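Local coordinates for putative methyl-accepting chemotaxis signal transduction protein (Campylobacter jejuni subsp. jejuni serotype O:2, PDB 4XMR) that probably senses amino acids in the surroundings through a tandem PAS sensory domain, here holding isoleucine, and passes the signal across the membrane to steer chemotaxis, at residues 56-61 and 85-90; 114-119 and 154-159; 129-134 and 140-145. All coordinates share one frame; numbering follows the deposited sequence. Where two conformers were deposited one is given.

Contact 1 of 3, residues 56-61 and 85-90; sequences ITEENI and LNNGKV
E58 OE2 is held by two groups of the 85-90 turn, N87 ND2 and K89 NZ, both through weak bonds, while K89 NZ forms a salt bridge to E58 OE1 at 2.9 Å, on the syn lone pair of that oxygen. The motif is a helix start meeting a β-hairpin turn: E58 is the first residue of helix 58-76, and strands 80-84 and 90-94 are joined through a type I turn from L85 to G88. N87 ND2 lies 2.6 Å from E58 OE2, but its N-H points poorly, at 126°; carboxylate and amide planes stand 80° apart. The extended chains of E58 and K89 meet at about a right angle, so the lysine comes across the carboxylate. N87 CG sits between its backbone N and carbonyl carbon (chi1 70°), which leaves N87 OD1 to accept from K89 N at 3.0 Å in an Asx turn while the amide nitrogen faces the helix. T57 caps that helix, its OG1 accepting from N60 N. Beneath the charges a small apolar contact is buried, where I61 and L85 reach tip to tip, I61 CD1 lying 4.0 Å from L85 CD2.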
loop_
_atom_site.group_PDB
_atom_site.type_symbol
_atom_site.label_atom_id
_atom_site.label_comp_id
_atom_site.label_asym_id
_atom_site.label_seq_id
_atom_site.Cartn_x
_atom_site.Cartn_y
_atom_site.Cartn_z
ATOM N N ILE B 56 24.971 -9.922 -22.195
ATOM C CA ILE B 56 25.166 -11.128 -23.014
ATOM C C ILE B 56 26.285 -12.096 -22.609
ATOM O O ILE B 56 26.502 -13.100 -23.289
ATOM C CB ILE B 56 25.299 -10.794 -24.520
ATOM C CG1 ILE B 56 26.366 -9.722 -24.749
ATOM C CG2 ILE B 56 23.963 -10.345 -25.080
ATOM C CD1 ILE B 56 26.613 -9.409 -26.217
ATOM N N THR B 57 27.000 -11.806 -21.527
ATOM C CA THR B 57 27.882 -12.810 -20.925
ATOM C C THR B 57 27.510 -12.973 -19.455
ATOM O O THR B 57 26.989 -12.045 -18.840
ATOM C CB THR B 57 29.382 -12.451 -21.025
ATOM O OG1 THR B 57 29.666 -11.301 -20.220
ATOM C CG2 THR B 57 29.782 -12.182 -22.470
ATOM N N GLU B 58 27.776 -14.148 -18.893
ATOM C CA GLU B 58 27.451 -14.400 -17.494
ATOM C C GLU B 58 28.189 -13.446 -16.558
ATOM O O GLU B 58 27.601 -12.925 -15.608
ATOM C CB GLU B 58 27.712 -15.860 -17.121
ATOM C CG GLU B 58 26.744 -16.831 -17.778
ATOM C CD GLU B 58 26.967 -18.268 -17.347
ATOM O OE1 GLU B 58 27.820 -18.499 -16.468
ATOM O OE2 GLU B 58 26.284 -19.157 -17.890
ATOM N N GLU B 59 29.466 -13.203 -16.839
ATOM C CA GLU B 59 30.246 -12.257 -16.046
ATOM C C GLU B 59 29.616 -10.861 -16.045
ATOM O O GLU B 59 29.478 -10.229 -14.995
ATOM C CB GLU B 59 31.691 -12.190 -16.547
ATOM C CG GLU B 59 32.549 -11.162 -15.823
ATOM C CD GLU B 59 34.001 -11.175 -16.281
ATOM O OE1 GLU B 59 34.375 -12.067 -17.071
ATOM O OE2 GLU B 59 34.764 -10.290 -15.844
ATOM N N ASN B 60 29.244 -10.377 -17.224
ATOM C CA ASN B 60 28.632 -9.059 -17.322
ATOM C C ASN B 60 27.266 -9.004 -16.641
ATOM O O ASN B 60 26.916 -8.011 -16.004
ATOM C CB ASN B 60 28.533 -8.609 -18.780
ATOM C CG ASN B 60 29.876 -8.218 -19.355
ATOM O OD1 ASN B 60 30.844 -8.041 -18.621
ATOM N ND2 ASN B 60 29.940 -8.071 -20.672
ATOM N N ILE B 61 26.499 -10.079 -16.765
ATOM C CA ILE B 61 25.204 -10.141 -16.099
ATOM C C ILE B 61 25.376 -10.079 -14.577
ATOM O O ILE B 61 24.712 -9.287 -13.903
ATOM C CB ILE B 61 24.412 -11.389 -16.520
ATOM C CG1 ILE B 61 23.968 -11.253 -17.981
ATOM C CG2 ILE B 61 23.203 -11.593 -15.610
ATOM C CD1 ILE B 61 23.507 -12.549 -18.620
ATOM N N LEU B 85 18.062 -17.315 -16.707
ATOM C CA LEU B 85 18.625 -17.340 -18.064
ATOM C C LEU B 85 18.204 -18.588 -18.850
ATOM O O LEU B 85 17.820 -19.592 -18.258
ATOM C CB LEU B 85 20.156 -17.267 -17.994
ATOM C CG LEU B 85 20.729 -16.103 -17.174
ATOM C CD1 LEU B 85 22.250 -16.164 -17.091
ATOM C CD2 LEU B 85 20.272 -14.752 -17.720
ATOM N N ASN B 86 18.301 -18.536 -20.181
ATOM C CA ASN B 86 17.952 -19.698 -21.007
ATOM C C ASN B 86 18.850 -20.906 -20.767
ATOM O O ASN B 86 18.436 -22.047 -20.981
ATOM C CB ASN B 86 17.922 -19.353 -22.503
ATOM C CG ASN B 86 17.635 -20.572 -23.381
ATOM O OD1 ASN B 86 16.550 -21.156 -23.323
ATOM N ND2 ASN B 86 18.614 -20.962 -24.195
ATOM N N ASN B 87 20.076 -20.668 -20.313
ATOM C CA ASN B 87 20.962 -21.787 -20.017
ATOM C C ASN B 87 20.590 -22.460 -18.701
ATOM O O ASN B 87 21.216 -23.433 -18.286
ATOM C CB ASN B 87 22.445 -21.391 -20.077
ATOM C CG ASN B 87 22.875 -20.482 -18.934
ATOM O OD1 ASN B 87 22.079 -20.099 -18.078
ATOM N ND2 ASN B 87 24.157 -20.145 -18.916
ATOM N N GLY B 88 19.564 -21.924 -18.044
ATOM C CA GLY B 88 19.021 -22.545 -16.853
ATOM C C GLY B 88 19.557 -21.953 -15.567
ATOM O O GLY B 88 19.031 -22.226 -14.494
ATOM N N LYS B 89 20.608 -21.146 -15.673
ATOM C CA LYS B 89 21.184 -20.515 -14.497
ATOM C C LYS B 89 20.308 -19.340 -14.073
ATOM O O LYS B 89 19.566 -18.769 -14.881
ATOM C CB LYS B 89 22.613 -20.044 -14.767
ATOM C CG LYS B 89 23.572 -21.171 -15.116
ATOM C CD LYS B 89 25.001 -20.669 -15.163
ATOM C CE LYS B 89 25.971 -21.767 -15.576
ATOM N NZ LYS B 89 27.366 -21.247 -15.672
ATOM N N VAL B 90 20.387 -18.974 -12.804
ATOM C CA VAL B 90 19.602 -17.852 -12.317
ATOM C C VAL B 90 20.461 -16.959 -11.433
ATOM O O VAL B 90 21.175 -17.445 -10.559
ATOM C CB VAL B 90 18.324 -18.322 -11.592
ATOM C CG1 VAL B 90 18.663 -19.227 -10.429
ATOM C CG2 VAL B 90 17.516 -17.138 -11.111
#

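Contact 2 of 3, residues 114-119 and 154-159; sequences DWYQEA and IGVLGV. With ILE (isoleucine), chain E.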
loop_
_atom_site.group_PDB
_atom_site.type_symbol
_atom_site.label_atom_id
_atom_site.label_comp_id
_atom_site.label_asym_id
_atom_site.label_seq_id
_atom_site.Cartn_x
_atom_site.Cartn_y
_atom_site.Cartn_z
ATOM N N ASP B 114 6.488 -22.441 -14.045
ATOM C CA ASP B 114 5.432 -21.597 -14.588
ATOM C C ASP B 114 5.835 -20.131 -14.676
ATOM O O ASP B 114 5.581 -19.482 -15.694
ATOM C CB ASP B 114 4.133 -21.756 -13.785
ATOM C CG ASP B 114 3.210 -22.816 -14.367
ATOM O OD1 ASP B 114 3.682 -23.655 -15.161
ATOM O OD2 ASP B 114 2.009 -22.807 -14.027
ATOM N N TRP B 115 6.479 -19.605 -13.632
ATOM C CA TRP B 115 6.875 -18.198 -13.659
ATOM C C TRP B 115 7.798 -17.930 -14.835
ATOM O O TRP B 115 7.787 -16.843 -15.410
ATOM C CB TRP B 115 7.509 -17.730 -12.335
ATOM C CG TRP B 115 8.816 -18.389 -11.943
ATOM C CD1 TRP B 115 8.983 -19.378 -11.013
ATOM C CD2 TRP B 115 10.131 -18.074 -12.431
ATOM N NE1 TRP B 115 10.308 -19.714 -10.909
ATOM C CE2 TRP B 115 11.033 -18.932 -11.773
ATOM C CE3 TRP B 115 10.630 -17.165 -13.375
ATOM C CZ2 TRP B 115 12.405 -18.902 -12.017
ATOM C CZ3 TRP B 115 11.991 -17.135 -13.614
ATOM C CH2 TRP B 115 12.862 -17.999 -12.941
ATOM N N TYR B 116 8.576 -18.940 -15.205
ATOM C CA TYR B 116 9.504 -18.799 -16.312
ATOM C C TYR B 116 8.765 -18.996 -17.637
ATOM O O TYR B 116 8.773 -18.120 -18.503
ATOM C CB TYR B 116 10.667 -19.788 -16.157
ATOM C CG TYR B 116 11.748 -19.657 -17.204
ATOM C CD1 TYR B 116 11.701 -20.402 -18.372
ATOM C CD2 TYR B 116 12.824 -18.794 -17.019
ATOM C CE1 TYR B 116 12.679 -20.286 -19.323
ATOM C CE2 TYR B 116 13.811 -18.675 -17.973
ATOM C CZ TYR B 116 13.730 -19.422 -19.122
ATOM O OH TYR B 116 14.710 -19.310 -20.078
ATOM N N GLN B 117 8.102 -20.136 -17.785
ATOM C CA GLN B 117 7.462 -20.454 -19.054
ATOM C C GLN B 117 6.323 -19.503 -19.416
ATOM O O GLN B 117 6.179 -19.117 -20.574
ATOM C CB GLN B 117 7.017 -21.913 -19.085
ATOM C CG GLN B 117 8.186 -22.866 -19.271
ATOM C CD GLN B 117 8.883 -22.684 -20.614
ATOM O OE1 GLN B 117 8.234 -22.505 -21.648
ATOM N NE2 GLN B 117 10.210 -22.732 -20.604
ATOM N N GLU B 118 5.538 -19.089 -18.431
ATOM C CA GLU B 118 4.410 -18.207 -18.729
ATOM C C GLU B 118 4.856 -16.808 -19.142
ATOM O O GLU B 118 4.208 -16.160 -19.961
ATOM C CB GLU B 118 3.423 -18.157 -17.560
ATOM C CG GLU B 118 2.714 -19.479 -17.314
ATOM C CD GLU B 118 1.947 -19.956 -18.534
ATOM O OE1 GLU B 118 1.260 -19.127 -19.167
ATOM O OE2 GLU B 118 2.043 -21.156 -18.865
ATOM N N ALA B 119 5.979 -16.353 -18.593
ATOM C CA ALA B 119 6.508 -15.036 -18.935
ATOM C C ALA B 119 6.927 -14.975 -20.397
ATOM O O ALA B 119 6.838 -13.924 -21.028
ATOM C CB ALA B 119 7.696 -14.696 -18.053
ATOM N N ILE B 154 16.702 -11.887 -23.074
ATOM C CA ILE B 154 17.841 -11.942 -22.170
ATOM C C ILE B 154 17.577 -12.970 -21.068
ATOM O O ILE B 154 18.461 -13.724 -20.655
ATOM C CB ILE B 154 18.109 -10.556 -21.539
ATOM C CG1 ILE B 154 18.463 -9.542 -22.631
ATOM C CG2 ILE B 154 19.199 -10.633 -20.465
ATOM C CD1 ILE B 154 19.573 -10.005 -23.563
ATOM N N GLY B 155 16.338 -13.010 -20.598
ATOM C CA GLY B 155 15.981 -13.941 -19.558
ATOM C C GLY B 155 14.648 -13.545 -18.992
ATOM O O GLY B 155 13.969 -12.679 -19.543
ATOM N N VAL B 156 14.271 -14.193 -17.902
ATOM C CA VAL B 156 13.011 -13.898 -17.245
ATOM C C VAL B 156 13.278 -13.356 -15.844
ATOM O O VAL B 156 13.915 -14.009 -15.016
ATOM C CB VAL B 156 12.094 -15.131 -17.176
ATOM C CG1 VAL B 156 10.840 -14.798 -16.384
ATOM C CG2 VAL B 156 11.738 -15.603 -18.599
ATOM N N LEU B 157 12.806 -12.139 -15.606
ATOM C CA LEU B 157 12.868 -11.511 -14.292
ATOM C C LEU B 157 11.783 -12.084 -13.397
ATOM O O LEU B 157 10.633 -12.241 -13.837
ATOM C CB LEU B 157 12.635 -10.019 -14.450
ATOM C CG LEU B 157 12.487 -9.208 -13.167
ATOM C CD1 LEU B 157 13.813 -9.151 -12.412
ATOM C CD2 LEU B 157 11.982 -7.809 -13.494
ATOM N N GLY B 158 12.127 -12.382 -12.146
ATOM C CA GLY B 158 11.147 -12.791 -11.162
ATOM C C GLY B 158 11.302 -12.017 -9.867
ATOM O O GLY B 158 12.426 -11.697 -9.437
ATOM N N VAL B 159 10.161 -11.699 -9.264
ATOM C CA VAL B 159 10.094 -11.030 -7.971
ATOM C C VAL B 159 9.172 -11.838 -7.064
ATOM O O VAL B 159 7.999 -12.042 -7.410
ATOM C CB VAL B 159 9.560 -9.587 -8.123
ATOM C CG1 VAL B 159 9.353 -8.942 -6.756
ATOM C CG2 VAL B 159 10.498 -8.754 -9.000
HETATM N N ILE E . 10.620 -18.754 -6.106
HETATM C CA ILE E . 11.299 -19.227 -7.302
HETATM C C ILE E . 11.046 -20.723 -7.429
HETATM O O ILE E . 11.114 -21.286 -8.515
HETATM C CB ILE E . 12.816 -18.900 -7.266
HETATM C CG1 ILE E . 13.428 -19.091 -8.656
HETATM C CG2 ILE E . 13.540 -19.729 -6.214
HETATM C CD1 ILE E . 14.838 -18.542 -8.792
HETATM O OXT ILE E . 10.729 -21.383 -6.437
#
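V156 fills the space between three residues of helix 114-120, and the packing is tight around its two methyls. V156 CG1 lies 3.6 Å from A119 CB, and the same methyl meets W115 CZ3 at the edge of the indole, 3.8 Å away and in the ring plane. V156 CG2 takes the other neighbour: it sits over one face of the Y116 ring, 4.1 Å from the centroid, a CH-pi contact. Y116 swings its ring over the valine because CG is anti to the backbone N (chi1 -176°). These four residues are all buried, and their side chains meet through apolar contacts. The helix thus packs on the PAS-type antiparallel sheet of the first PDC sensor domain, the axis of segment 114-119 passing 8.5 Å from that of strand segment 154-159, with 127° between their N-to-C directions. Beside V156, I154 and G155 both face I147 in a classic β bulge. At G158 the strand carries no side chain on the side turned to W115. The outer side of the helix is looser: D114 is exposed, Q117 points away from the strand, and E118 is partly exposed and forms a salt bridge with K121. The pyrrole side of the indole turns to the ligand. W115 NE1 donates to the carboxylate O of the bound isoleucine at 3.0 Å and 156°, while the ligand CG1 lies above the ring plane, 3.5 Å from W115 CZ2.

Contact 3 of 3, residues 129-134 and 140-145; sequences PAYLDT and VITYSK. With ILE (isoleucine), chain E.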
loop_
_atom_site.group_PDB
_atom_site.type_symbol
_atom_site.label_atom_id
_atom_site.label_comp_id
_atom_site.label_asym_id
_atom_site.label_seq_id
_atom_site.Cartn_x
_atom_site.Cartn_y
_atom_site.Cartn_z
ATOM N N PRO B 129 -0.061 -18.183 -8.958
ATOM C CA PRO B 129 -0.708 -18.536 -7.696
ATOM C C PRO B 129 0.373 -18.689 -6.632
ATOM O O PRO B 129 1.555 -18.904 -6.968
ATOM C CB PRO B 129 -1.344 -19.899 -7.995
ATOM C CG PRO B 129 -1.418 -19.984 -9.496
ATOM C CD PRO B 129 -0.234 -19.216 -9.992
ATOM N N ALA B 130 -0.001 -18.567 -5.365
ATOM C CA ALA B 130 0.968 -18.748 -4.291
ATOM C C ALA B 130 1.507 -20.174 -4.288
ATOM O O ALA B 130 0.775 -21.133 -4.554
ATOM C CB ALA B 130 0.349 -18.405 -2.940
ATOM N N TYR B 131 2.795 -20.302 -3.995
ATOM C CA TYR B 131 3.438 -21.606 -3.922
ATOM C C TYR B 131 4.634 -21.536 -2.979
ATOM O O TYR B 131 5.117 -20.456 -2.638
ATOM C CB TYR B 131 3.895 -22.062 -5.312
ATOM C CG TYR B 131 5.007 -21.204 -5.871
ATOM C CD1 TYR B 131 4.724 -19.996 -6.497
ATOM C CD2 TYR B 131 6.341 -21.594 -5.755
ATOM C CE1 TYR B 131 5.738 -19.199 -6.999
ATOM C CE2 TYR B 131 7.360 -20.809 -6.253
ATOM C CZ TYR B 131 7.052 -19.610 -6.874
ATOM O OH TYR B 131 8.071 -18.821 -7.366
ATOM N N LEU B 132 5.118 -22.699 -2.569
ATOM C CA LEU B 132 6.251 -22.771 -1.663
ATOM C C LEU B 132 7.555 -22.484 -2.392
ATOM O O LEU B 132 7.978 -23.270 -3.247
ATOM C CB LEU B 132 6.316 -24.162 -1.028
ATOM C CG LEU B 132 7.323 -24.317 0.106
ATOM C CD1 LEU B 132 6.965 -23.395 1.262
ATOM C CD2 LEU B 132 7.378 -25.763 0.570
ATOM N N ASP B 133 8.184 -21.357 -2.061
ATOM C CA ASP B 133 9.484 -21.004 -2.640
ATOM C C ASP B 133 10.485 -22.155 -2.560
ATOM O O ASP B 133 10.669 -22.745 -1.502
ATOM C CB ASP B 133 10.078 -19.779 -1.935
ATOM C CG ASP B 133 11.439 -19.402 -2.486
ATOM O OD1 ASP B 133 11.621 -19.523 -3.708
ATOM O OD2 ASP B 133 12.320 -18.990 -1.707
ATOM N N THR B 134 11.128 -22.460 -3.684
ATOM C CA THR B 134 12.104 -23.542 -3.755
ATOM C C THR B 134 13.243 -23.374 -2.754
ATOM O O THR B 134 13.685 -24.342 -2.134
ATOM C CB THR B 134 12.713 -23.649 -5.175
ATOM O OG1 THR B 134 11.665 -23.882 -6.122
ATOM C CG2 THR B 134 13.730 -24.782 -5.252
ATOM N N VAL B 140 5.086 -17.847 -1.501
ATOM C CA VAL B 140 5.294 -16.599 -2.215
ATOM C C VAL B 140 4.347 -16.470 -3.396
ATOM O O VAL B 140 3.846 -17.465 -3.941
ATOM C CB VAL B 140 6.747 -16.456 -2.746
ATOM C CG1 VAL B 140 7.747 -16.411 -1.601
ATOM C CG2 VAL B 140 7.072 -17.593 -3.708
ATOM N N ILE B 141 4.102 -15.224 -3.770
ATOM C CA ILE B 141 3.510 -14.908 -5.052
ATOM C C ILE B 141 4.634 -14.334 -5.896
ATOM O O ILE B 141 5.386 -13.451 -5.438
ATOM C CB ILE B 141 2.409 -13.856 -4.904
ATOM C CG1 ILE B 141 1.237 -14.441 -4.105
ATOM C CG2 ILE B 141 1.956 -13.350 -6.278
ATOM C CD1 ILE B 141 0.321 -13.385 -3.506
ATOM N N THR B 142 4.773 -14.856 -7.112
ATOM C CA THR B 142 5.832 -14.428 -8.019
ATOM C C THR B 142 5.278 -13.577 -9.152
ATOM O O THR B 142 4.258 -13.926 -9.769
ATOM C CB THR B 142 6.578 -15.642 -8.605
ATOM O OG1 THR B 142 7.225 -16.348 -7.544
ATOM C CG2 THR B 142 7.630 -15.208 -9.621
ATOM N N TYR B 143 5.944 -12.449 -9.395
ATOM C CA TYR B 143 5.653 -11.585 -10.519
ATOM C C TYR B 143 6.803 -11.781 -11.476
ATOM O O TYR B 143 7.958 -11.583 -11.094
ATOM C CB TYR B 143 5.574 -10.129 -10.052
ATOM C CG TYR B 143 4.524 -9.952 -8.982
ATOM C CD1 TYR B 143 4.806 -10.241 -7.652
ATOM C CD2 TYR B 143 3.239 -9.543 -9.303
ATOM C CE1 TYR B 143 3.844 -10.118 -6.672
ATOM C CE2 TYR B 143 2.258 -9.421 -8.316
ATOM C CZ TYR B 143 2.575 -9.711 -7.005
ATOM O OH TYR B 143 1.652 -9.586 -5.997
ATOM N N SER B 144 6.530 -12.191 -12.710
ATOM C CA SER B 144 7.610 -12.417 -13.654
ATOM C C SER B 144 7.391 -11.699 -14.975
ATOM O O SER B 144 6.256 -11.380 -15.354
ATOM C CB SER B 144 7.865 -13.908 -13.880
ATOM O OG SER B 144 6.721 -14.543 -14.427
ATOM N N LYS B 145 8.491 -11.436 -15.670
ATOM C CA LYS B 145 8.434 -10.707 -16.918
ATOM C C LYS B 145 9.638 -11.057 -17.759
ATOM O O LYS B 145 10.770 -11.015 -17.279
ATOM C CB LYS B 145 8.401 -9.199 -16.663
ATOM C CG LYS B 145 8.217 -8.386 -17.933
ATOM C CD LYS B 145 7.315 -7.192 -17.705
ATOM C CE LYS B 145 6.434 -6.921 -18.921
ATOM N NZ LYS B 145 7.209 -6.808 -20.191
HETATM N N ILE E . 10.620 -18.754 -6.106
HETATM C CA ILE E . 11.299 -19.227 -7.302
HETATM C C ILE E . 11.046 -20.723 -7.429
HETATM O O ILE E . 11.114 -21.286 -8.515
HETATM C CB ILE E . 12.816 -18.900 -7.266
HETATM C CG1 ILE E . 13.428 -19.091 -8.656
HETATM C CG2 ILE E . 13.540 -19.729 -6.214
HETATM C CD1 ILE E . 14.838 -18.542 -8.792
HETATM O OXT ILE E . 10.729 -21.383 -6.437
#
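Strands 126-132 and 139-149 form a β-hairpin at the edge of the sheet, and its turn end carries part of the isoleucine site. Y131 and V140 are an antiparallel hydrogen-bonded pair, with Y131 N to V140 O at 3.0 Å and V140 N to Y131 O at 2.8 Å. Both side chains lie on one face of the sheet, where V140 CG2 sits over a face of the Y131 ring, 4.0 Å from the centroid. A chi1 of 67° holds the ring between its own backbone N and carbonyl carbon, and this carries the phenol back along the neighbouring strand. There Y131 OH donates to T142 OG1 at 2.6 Å and accepts from the ligand N at 2.8 Å. T142 OG1 is also hydrogen-bonded to D160, so this second-shell threonine helps to position the phenol. D133 OD1 takes the ligand N at 2.7 Å, and T134 grips the ligand OXT with both its backbone N and its OG1, the latter at 2.7 Å. D133 and D160 would favour a charged ammonium, whereas T134, with K113 and W115, receives the carboxylate, consistent with recognition of the ammonium and carboxylate groups common to free amino acids.

How the contacts relate
Contact 2 is the buried core of the set, contact 3 is partly buried, and contact 1 lies at the periphery, its centre about 29 Å from the centre of the chain. Their chemistry follows: a salt bridge over a small buried apolar pair in contact 1, apolar packing of helix on strand in contact 2, strand pairing with polar ligand grips in contact 3. Contacts 2 and 3 share a sheet in which strands 152-162 and 139-149 are neighbours; L157 N lies 2.9 Å from K145 O, and W115 O accepts a hydrogen bond from S144 OG at 2.7 Å. Both reach the same isoleucine, which V90 of segment 85-90 also touches, though not through its contact with 56-61. Contact 1 meets contact 2 only by packing.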